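Local coordinates for protein probable zinc protease PqqL (Escherichia coli, PDB 6OFT) that probably acts as a periplasmic zinc-dependent peptidase of the M16 family, this chain being the first half of the protein, at residues A[3-9]-A[394-400]. Sequence-based numbering, arbitrary orientation.
Sequences LPQDEKL and PFLSPEE
Asp6 N donates to Phe395 O at 2.8 Å, and the N-H...O angle of 165° makes this backbone bond nearly straight. It ties an Asx turn, overlaid on a type I beta turn from Asp6 to Leu9, to the loop that leads into helix 398-408, whose N-cap is Ser397. The N-terminal loop ahead of strand 10-13 is thereby joined to the start of a helix far along the chain, away from the zinc site predicted for the protein. Followed outward, Asp6 CB meets Phe395 O at 3.6 Å and Ser397 CB, with Phe395 CD2 a little farther off. With CG anti to the backbone N (chi1 -173°), the carboxylate is carried alongside Ser397, and Ser397 CB lies 3.4 Å from Asp6 CG. OD1 packs still closer to that CB and is hydrogen-bonded to Tyr23 OH; Asp6 OD2 turns back to its own chain and accepts from Lys8 N at 2.9 Å, 27° out of the carboxylate plane. With alanine in place of Asp6, Lys8 N and Tyr23 OH would probably be left without this partner, and the turn would lose its side-chain brace. Waters bridge the two segments on other routes: one donates to Pro4 O and accepts from Ser397 N, another donates to Gln5 OE1 and accepts from Phe395 N, while Gln5 NE2 is hydrogen-bonded to Thr11 OG1. Apolar packing flanks these bonds. Leu396 CD2 sits 3.8 Å from Leu3 CB, while Leu9 CD2 reaches Phe395 CB and CD2 obliquely, and helix 378-391 packs against the same Phe395 side chain. At the helix start, Ser397 OG caps by accepting from Glu400 N at 2.9 Å. The Glu400 chain, bent at chi2, crosses the Pro4 ring at about a right angle and brings Glu400 OE1 to 3.1 Å from Pro4 CD.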
loop_
_atom_site.group_PDB
_atom_site.type_symbol
_atom_site.label_atom_id
_atom_site.label_comp_id
_atom_site.label_asym_id
_atom_site.label_seq_id
_atom_site.Cartn_x
_atom_site.Cartn_y
_atom_site.Cartn_z
ATOM N N LEU A 3 -13.934 -15.697 -6.302
ATOM C CA LEU A 3 -12.688 -16.413 -6.038
ATOM C C LEU A 3 -12.651 -17.026 -4.633
ATOM O O LEU A 3 -13.013 -16.342 -3.674
ATOM C CB LEU A 3 -11.472 -15.492 -6.241
ATOM C CG LEU A 3 -11.311 -14.807 -7.600
ATOM C CD1 LEU A 3 -10.026 -14.024 -7.647
ATOM C CD2 LEU A 3 -11.393 -15.802 -8.770
ATOM N N PRO A 4 -12.188 -18.290 -4.472
ATOM C CA PRO A 4 -12.132 -18.878 -3.116
ATOM C C PRO A 4 -10.950 -18.350 -2.308
ATOM O O PRO A 4 -9.911 -17.995 -2.882
ATOM C CB PRO A 4 -11.972 -20.381 -3.393
ATOM C CG PRO A 4 -11.216 -20.443 -4.691
ATOM C CD PRO A 4 -11.703 -19.243 -5.495
ATOM N N GLN A 5 -11.111 -18.286 -0.977
ATOM C CA GLN A 5 -10.016 -17.875 -0.105
ATOM C C GLN A 5 -9.240 -19.142 0.270
ATOM O O GLN A 5 -9.772 -20.253 0.162
ATOM C CB GLN A 5 -10.503 -17.077 1.139
ATOM C CG GLN A 5 -11.369 -17.878 2.128
ATOM C CD GLN A 5 -11.862 -17.103 3.341
ATOM O OE1 GLN A 5 -12.089 -15.876 3.308
ATOM N NE2 GLN A 5 -12.074 -17.830 4.441
ATOM N N ASP A 6 -7.970 -18.971 0.664
ATOM C CA ASP A 6 -7.069 -20.038 1.087
ATOM C C ASP A 6 -7.784 -20.960 2.057
ATOM O O ASP A 6 -8.330 -20.537 3.079
ATOM C CB ASP A 6 -5.816 -19.417 1.747
ATOM C CG ASP A 6 -4.697 -20.382 2.104
ATOM O OD1 ASP A 6 -3.533 -19.986 2.017
ATOM O OD2 ASP A 6 -4.990 -21.538 2.458
ATOM N N GLU A 7 -7.792 -22.221 1.689
ATOM C CA GLU A 7 -8.331 -23.374 2.364
ATOM C C GLU A 7 -7.998 -23.412 3.881
ATOM O O GLU A 7 -8.855 -23.784 4.689
ATOM C CB GLU A 7 -7.669 -24.549 1.646
ATOM C CG GLU A 7 -8.289 -25.854 1.897
ATOM C CD GLU A 7 -7.480 -26.662 2.867
ATOM O OE1 GLU A 7 -6.228 -26.681 2.802
ATOM O OE2 GLU A 7 -8.137 -27.296 3.706
ATOM N N LYS A 8 -6.750 -23.031 4.244
ATOM C CA LYS A 8 -6.228 -22.985 5.623
ATOM C C LYS A 8 -6.669 -21.734 6.420
ATOM O O LYS A 8 -6.476 -21.685 7.640
ATOM C CB LYS A 8 -4.687 -23.079 5.618
ATOM C CG LYS A 8 -4.135 -24.386 5.038
ATOM C CD LYS A 8 -2.733 -24.655 5.560
ATOM C CE LYS A 8 -1.645 -24.451 4.540
ATOM N NZ LYS A 8 -1.544 -25.594 3.601
ATOM N N LEU A 9 -7.230 -20.716 5.738
ATOM C CA LEU A 9 -7.673 -19.497 6.408
ATOM C C LEU A 9 -8.986 -19.712 7.166
ATOM O O LEU A 9 -9.944 -20.271 6.619
ATOM C CB LEU A 9 -7.793 -18.316 5.423
ATOM C CG LEU A 9 -8.231 -16.972 6.000
ATOM C CD1 LEU A 9 -7.162 -16.380 6.921
ATOM C CD2 LEU A 9 -8.572 -15.993 4.883
ATOM N N PRO A 394 -10.866 -11.695 -1.610
ATOM C CA PRO A 394 -10.451 -13.025 -1.126
ATOM C C PRO A 394 -8.938 -13.184 -1.030
ATOM O O PRO A 394 -8.217 -12.753 -1.924
ATOM C CB PRO A 394 -11.073 -13.995 -2.142
ATOM C CG PRO A 394 -12.159 -13.206 -2.827
ATOM C CD PRO A 394 -11.679 -11.794 -2.844
ATOM N N PHE A 395 -8.460 -13.757 0.083
ATOM C CA PHE A 395 -7.034 -14.017 0.306
ATOM C C PHE A 395 -6.712 -15.362 -0.340
ATOM O O PHE A 395 -7.026 -16.411 0.222
ATOM C CB PHE A 395 -6.732 -14.028 1.805
ATOM C CG PHE A 395 -5.329 -14.400 2.224
ATOM C CD1 PHE A 395 -4.290 -13.475 2.137
ATOM C CD2 PHE A 395 -5.066 -15.638 2.803
ATOM C CE1 PHE A 395 -3.008 -13.792 2.600
ATOM C CE2 PHE A 395 -3.786 -15.952 3.274
ATOM C CZ PHE A 395 -2.767 -15.025 3.173
ATOM N N LEU A 396 -6.160 -15.327 -1.562
ATOM C CA LEU A 396 -5.854 -16.528 -2.360
ATOM C C LEU A 396 -4.650 -17.271 -1.823
ATOM O O LEU A 396 -3.674 -16.650 -1.406
ATOM C CB LEU A 396 -5.610 -16.163 -3.844
ATOM C CG LEU A 396 -6.667 -15.295 -4.580
ATOM C CD1 LEU A 396 -6.190 -14.931 -5.977
ATOM C CD2 LEU A 396 -8.023 -15.985 -4.661
ATOM N N SER A 397 -4.708 -18.604 -1.835
ATOM C CA SER A 397 -3.575 -19.413 -1.399
ATOM C C SER A 397 -2.537 -19.420 -2.531
ATOM O O SER A 397 -2.930 -19.191 -3.686
ATOM C CB SER A 397 -4.039 -20.849 -1.169
ATOM O OG SER A 397 -4.525 -21.447 -2.361
ATOM N N PRO A 398 -1.251 -19.780 -2.263
ATOM C CA PRO A 398 -0.287 -19.950 -3.371
ATOM C C PRO A 398 -0.787 -20.928 -4.450
ATOM O O PRO A 398 -0.568 -20.682 -5.637
ATOM C CB PRO A 398 0.966 -20.508 -2.667
ATOM C CG PRO A 398 0.852 -20.001 -1.268
ATOM C CD PRO A 398 -0.610 -20.062 -0.957
ATOM N N GLU A 399 -1.477 -22.014 -4.042
ATOM C CA GLU A 399 -2.037 -23.019 -4.960
ATOM C C GLU A 399 -3.151 -22.426 -5.843
ATOM O O GLU A 399 -3.102 -22.606 -7.058
ATOM C CB GLU A 399 -2.514 -24.253 -4.172
ATOM C CG GLU A 399 -3.170 -25.361 -4.985
ATOM C CD GLU A 399 -2.378 -26.045 -6.082
ATOM O OE1 GLU A 399 -1.127 -26.026 -6.050
ATOM O OE2 GLU A 399 -3.029 -26.614 -6.985
ATOM N N GLU A 400 -4.114 -21.682 -5.249
ATOM C CA GLU A 400 -5.170 -21.026 -6.033
ATOM C C GLU A 400 -4.583 -20.001 -6.997
ATOM O O GLU A 400 -5.013 -19.944 -8.152
ATOM C CB GLU A 400 -6.231 -20.376 -5.128
ATOM C CG GLU A 400 -7.296 -19.557 -5.852
ATOM C CD GLU A 400 -8.285 -20.260 -6.771
ATOM O OE1 GLU A 400 -9.190 -19.573 -7.296
ATOM O OE2 GLU A 400 -8.165 -21.486 -6.976
HETATM O O HOH W 1 -7.649 -19.594 -2.447
HETATM O O HOH W 2 -10.226 -13.912 2.259
HETATM O O HOH W 3 -6.371 -23.328 -1.063
#